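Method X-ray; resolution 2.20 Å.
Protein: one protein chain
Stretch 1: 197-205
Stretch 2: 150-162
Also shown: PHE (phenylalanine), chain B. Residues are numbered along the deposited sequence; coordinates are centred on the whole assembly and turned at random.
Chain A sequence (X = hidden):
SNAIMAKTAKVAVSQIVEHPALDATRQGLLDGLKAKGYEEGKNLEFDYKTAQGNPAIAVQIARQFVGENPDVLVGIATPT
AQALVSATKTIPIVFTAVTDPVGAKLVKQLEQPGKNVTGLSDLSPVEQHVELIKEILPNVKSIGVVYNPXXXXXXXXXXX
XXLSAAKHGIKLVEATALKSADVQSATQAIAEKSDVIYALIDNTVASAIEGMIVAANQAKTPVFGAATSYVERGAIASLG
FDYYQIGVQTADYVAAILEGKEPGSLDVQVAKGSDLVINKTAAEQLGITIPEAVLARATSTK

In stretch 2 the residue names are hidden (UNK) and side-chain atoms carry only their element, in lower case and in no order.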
# COMPACT_ATOMS: atom_id res chain seq x y z
N ILE A 197 -5.69 -36.08 0.70
CA ILE A 197 -6.14 -35.15 -0.32
C ILE A 197 -4.90 -34.35 -0.77
O ILE A 197 -4.13 -33.81 0.07
CB ILE A 197 -7.14 -34.17 0.23
CG1 ILE A 197 -8.34 -34.88 0.92
CG2 ILE A 197 -7.58 -33.25 -0.87
CD1 ILE A 197 -9.19 -35.64 0.01
N TYR A 198 -4.72 -34.29 -2.08
CA TYR A 198 -3.69 -33.48 -2.68
C TYR A 198 -4.31 -32.15 -3.01
O TYR A 198 -5.14 -32.03 -3.89
CB TYR A 198 -3.18 -34.15 -3.96
CG TYR A 198 -2.11 -33.36 -4.73
CD1 TYR A 198 -0.99 -32.89 -4.10
CD2 TYR A 198 -2.22 -33.14 -6.09
CE1 TYR A 198 -0.00 -32.23 -4.78
CE2 TYR A 198 -1.21 -32.46 -6.81
CZ TYR A 198 -0.11 -32.00 -6.14
OH TYR A 198 0.87 -31.30 -6.80
N ALA A 199 -3.89 -31.12 -2.28
CA ALA A 199 -4.41 -29.78 -2.51
C ALA A 199 -3.48 -29.16 -3.57
O ALA A 199 -2.35 -28.80 -3.28
CB ALA A 199 -4.41 -28.96 -1.19
N LEU A 200 -3.93 -29.09 -4.80
CA LEU A 200 -3.04 -28.63 -5.85
C LEU A 200 -3.03 -27.11 -6.05
O LEU A 200 -3.75 -26.34 -5.39
CB LEU A 200 -3.29 -29.40 -7.16
CG LEU A 200 -4.65 -29.52 -7.76
CD1 LEU A 200 -5.15 -28.19 -7.82
CD2 LEU A 200 -4.58 -30.13 -9.14
N ILE A 201 -2.14 -26.71 -6.95
CA ILE A 201 -1.98 -25.33 -7.40
C ILE A 201 -3.15 -24.96 -8.31
O ILE A 201 -3.06 -24.95 -9.57
CB ILE A 201 -0.61 -25.14 -8.07
CG1 ILE A 201 0.48 -25.49 -7.06
CG2 ILE A 201 -0.38 -23.68 -8.65
CD1 ILE A 201 0.45 -24.66 -5.73
N ASP A 202 -4.24 -24.64 -7.64
CA ASP A 202 -5.48 -24.25 -8.28
C ASP A 202 -6.01 -23.09 -7.45
O ASP A 202 -6.08 -23.20 -6.24
CB ASP A 202 -6.41 -25.45 -8.23
CG ASP A 202 -7.85 -25.17 -8.62
OD1 ASP A 202 -8.49 -24.22 -8.05
OD2 ASP A 202 -8.38 -25.97 -9.48
N ASN A 203 -6.42 -22.01 -8.10
CA ASN A 203 -6.92 -20.80 -7.43
C ASN A 203 -8.24 -20.96 -6.68
O ASN A 203 -8.45 -20.35 -5.64
CB ASN A 203 -7.05 -19.67 -8.47
CG ASN A 203 -5.70 -19.32 -9.09
OD1 ASN A 203 -4.82 -18.76 -8.38
ND2 ASN A 203 -5.50 -19.67 -10.37
N THR A 204 -9.11 -21.81 -7.20
CA THR A 204 -10.38 -22.12 -6.57
C THR A 204 -10.14 -22.90 -5.29
O THR A 204 -10.72 -22.58 -4.26
CB THR A 204 -11.27 -22.98 -7.47
OG1 THR A 204 -11.33 -22.40 -8.80
CG2 THR A 204 -12.69 -23.07 -6.88
N VAL A 205 -9.30 -23.91 -5.35
CA VAL A 205 -8.87 -24.61 -4.11
C VAL A 205 -8.19 -23.67 -3.13
O VAL A 205 -8.59 -23.60 -1.97
CB VAL A 205 -7.95 -25.83 -4.40
CG1 VAL A 205 -7.38 -26.45 -3.08
CG2 VAL A 205 -8.73 -26.91 -5.18
N UNK A 150 -12.33 -25.38 -15.26
CA UNK A 150 -12.22 -24.06 -15.94
C UNK A 150 -10.85 -23.41 -15.82
O UNK A 150 -10.60 -22.43 -16.47
N UNK A 151 -9.95 -23.96 -14.99
CA UNK A 151 -8.61 -23.41 -14.87
C UNK A 151 -7.57 -24.25 -15.61
O UNK A 151 -7.24 -25.36 -15.18
c UNK A 151 -8.92 -22.27 -12.57
c UNK A 151 -8.32 -22.15 -11.13
o UNK A 151 -7.07 -22.16 -10.92
c UNK A 151 -8.22 -23.34 -13.40
o UNK A 151 -9.14 -22.00 -10.22
N UNK A 152 -6.97 -23.68 -16.65
CA UNK A 152 -6.04 -24.45 -17.47
C UNK A 152 -4.88 -24.94 -16.62
O UNK A 152 -4.29 -26.00 -16.88
c UNK A 152 -5.53 -23.64 -18.73
N UNK A 153 -4.51 -24.18 -15.60
CA UNK A 153 -3.47 -24.67 -14.70
C UNK A 153 -3.85 -25.98 -14.02
O UNK A 153 -3.00 -26.89 -13.93
c UNK A 153 -3.08 -23.67 -13.60
n UNK A 153 -4.41 -23.20 -11.69
o UNK A 153 -5.00 -22.34 -13.72
c UNK A 153 -4.23 -23.02 -13.01
N UNK A 154 -5.12 -26.09 -13.59
CA UNK A 154 -5.56 -27.31 -12.90
C UNK A 154 -5.56 -28.49 -13.88
O UNK A 154 -5.15 -29.59 -13.53
c UNK A 154 -6.95 -27.13 -12.26
N UNK A 155 -6.01 -28.23 -15.11
CA UNK A 155 -6.09 -29.26 -16.14
C UNK A 155 -4.69 -29.76 -16.44
O UNK A 155 -4.44 -30.98 -16.39
c UNK A 155 -8.30 -28.47 -17.05
c UNK A 155 -6.74 -29.81 -18.62
c UNK A 155 -6.83 -28.76 -17.40
N UNK A 156 -3.73 -28.86 -16.64
CA UNK A 156 -2.35 -29.31 -16.87
C UNK A 156 -1.83 -30.13 -15.68
O UNK A 156 -1.20 -31.16 -15.86
c UNK A 156 -1.43 -28.11 -17.10
o UNK A 156 -1.87 -27.33 -18.19
N UNK A 157 -2.09 -29.68 -14.45
CA UNK A 157 -1.65 -30.43 -13.31
C UNK A 157 -2.30 -31.82 -13.19
O UNK A 157 -1.62 -32.78 -12.85
c UNK A 157 -1.59 -27.47 -10.77
c UNK A 157 0.50 -28.69 -11.50
c UNK A 157 -0.95 -28.38 -11.84
c UNK A 157 -1.82 -29.65 -12.00
N UNK A 158 -3.59 -31.93 -13.48
CA UNK A 158 -4.28 -33.23 -13.47
C UNK A 158 -3.63 -34.21 -14.48
O UNK A 158 -3.56 -35.40 -14.22
se UNK A 158 -6.33 -33.43 -10.91
c UNK A 158 -6.52 -32.38 -12.60
c UNK A 158 -5.79 -33.10 -13.73
c UNK A 158 -7.11 -35.10 -11.65
N UNK A 159 -3.15 -33.72 -15.63
CA UNK A 159 -2.52 -34.64 -16.57
C UNK A 159 -1.24 -35.16 -15.94
O UNK A 159 -0.91 -36.32 -16.10
o UNK A 159 -3.94 -32.50 -20.72
o UNK A 159 -1.82 -33.06 -20.51
c UNK A 159 -3.01 -33.10 -20.13
c UNK A 159 -2.18 -33.96 -17.88
c UNK A 159 -3.34 -33.93 -18.87
N UNK A 160 -0.51 -34.32 -15.21
CA UNK A 160 0.71 -34.79 -14.57
C UNK A 160 0.39 -35.71 -13.39
O UNK A 160 1.10 -36.69 -13.14
c UNK A 160 1.57 -33.63 -14.08
c UNK A 160 2.81 -31.52 -14.55
c UNK A 160 3.41 -33.60 -15.90
c UNK A 160 2.27 -32.82 -15.18
N UNK A 161 -0.66 -35.38 -12.64
CA UNK A 161 -1.00 -36.19 -11.50
C UNK A 161 -1.47 -37.60 -11.97
O UNK A 161 -1.05 -38.60 -11.37
c UNK A 161 -2.49 -36.18 -9.37
c UNK A 161 -1.32 -36.48 -8.44
c UNK A 161 -2.05 -35.48 -10.65
c UNK A 161 -3.55 -35.32 -8.68
N UNK A 162 -2.25 -37.67 -13.06
CA UNK A 162 -2.79 -38.95 -13.56
C UNK A 162 -1.69 -39.90 -14.03
O UNK A 162 -1.73 -41.09 -13.72
c UNK A 162 -6.20 -37.87 -15.42
n UNK A 162 -8.68 -37.50 -14.54
c UNK A 162 -3.81 -38.74 -14.68
c UNK A 162 -7.38 -36.88 -15.11
c UNK A 162 -5.24 -38.21 -14.20
N PHE B . -0.06 -21.37 -10.62
CA PHE B . -1.50 -20.93 -10.42
C PHE B . -2.08 -20.49 -11.79
O PHE B . -1.47 -20.89 -12.83
CB PHE B . -1.63 -19.85 -9.34
CG PHE B . -1.53 -20.40 -7.92
CD1 PHE B . -2.59 -21.15 -7.37
CD2 PHE B . -0.40 -20.21 -7.15
CE1 PHE B . -2.50 -21.68 -6.12
CE2 PHE B . -0.31 -20.72 -5.90
CZ PHE B . -1.33 -21.46 -5.35
OXT PHE B . -3.11 -19.79 -11.92

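Position 150 has no side-chain atoms and nothing of stretch 1 nearby, so it is glycine, Gly150. Position 151 carries three carbons, the third bearing two oxygens; its CA-to-CB bond points toward stretch 1, and the two oxygens meet Asn203 and Thr204; it is glutamate. Glu151 sits at the N-cap position of its own helix and spends its carboxylate on the other one. Glu151 OE1 accepts from Asn203 N at 2.9 Å and from Asn203 ND2 at 3.0 Å; Glu151 OE2 accepts from Thr204 OG1 at 2.6 Å and Thr204 N at 3.0 Å.

Position 152 has one carbon, out of reach: alanine. Position 153 has two carbons, the second with one oxygen and one nitrogen, and the nitrogen lies near Ile201 O; it is asparagine. Asn153 ND2 donates to Ile201 O at 3.1 Å and to Glu151 OE1 at 3.0 Å, tying the carboxylate to its own stretch while reaching the other. Asn153 CB also lies 3.3 Å from O of the bound phenylalanine.

At 154 a single carbon lies 3.3 Å from Asp202 OD2; it is alanine, at the tightest backbone approach, with Ala154 CA 5.5 Å from Asp202 CA. Position 155, one carbon carrying two more, points away and is exposed: valine. Position 156, a carbon then an oxygen, is serine, out of reach of stretch 1.

Position 157 has four carbons forked at the second, which lie against Leu200 and Ile201: leucine. Leu157 CD1 packs 3.7 Å from Ile201 CB, and Leu157 CB lies 4.0 Å from Leu200 CD2. Position 158 runs unbranched through two carbons, selenium and a carbon, with the selenium beside Leu200 CD2, so it is selenomethionine; Met158 SE rests 4.1 Å from Leu200 CD2.

Position 159, three carbons ending in two oxygens, is an exposed glutamate. Position 160, four carbons forked at the second, is a leucine out of reach. Position 161 has four carbons forked at the second, its CA-to-CB bond points toward stretch 1 and one end carbon touches the Tyr198 ring; it is leucine. Leu161 CD2 meets Tyr198 CD2 at 3.6 Å, oblique to the ring. Position 162, four carbons in a row ending in nitrogen, is an exposed lysine.

The contact divides along the helix. Near its start, Glu151 collects donors from the first turn of the other helix, despite like charges 3.2 Å apart at Glu151 OE2 and Asp202 OD1. Asn203 ND2 also donates to OXT of the bound phenylalanine at 2.9 Å. Farther along, Leu157, Met158 and Leu161 supply apolar packing.

Stretch 2 150-162: GEANAVSLMELLK
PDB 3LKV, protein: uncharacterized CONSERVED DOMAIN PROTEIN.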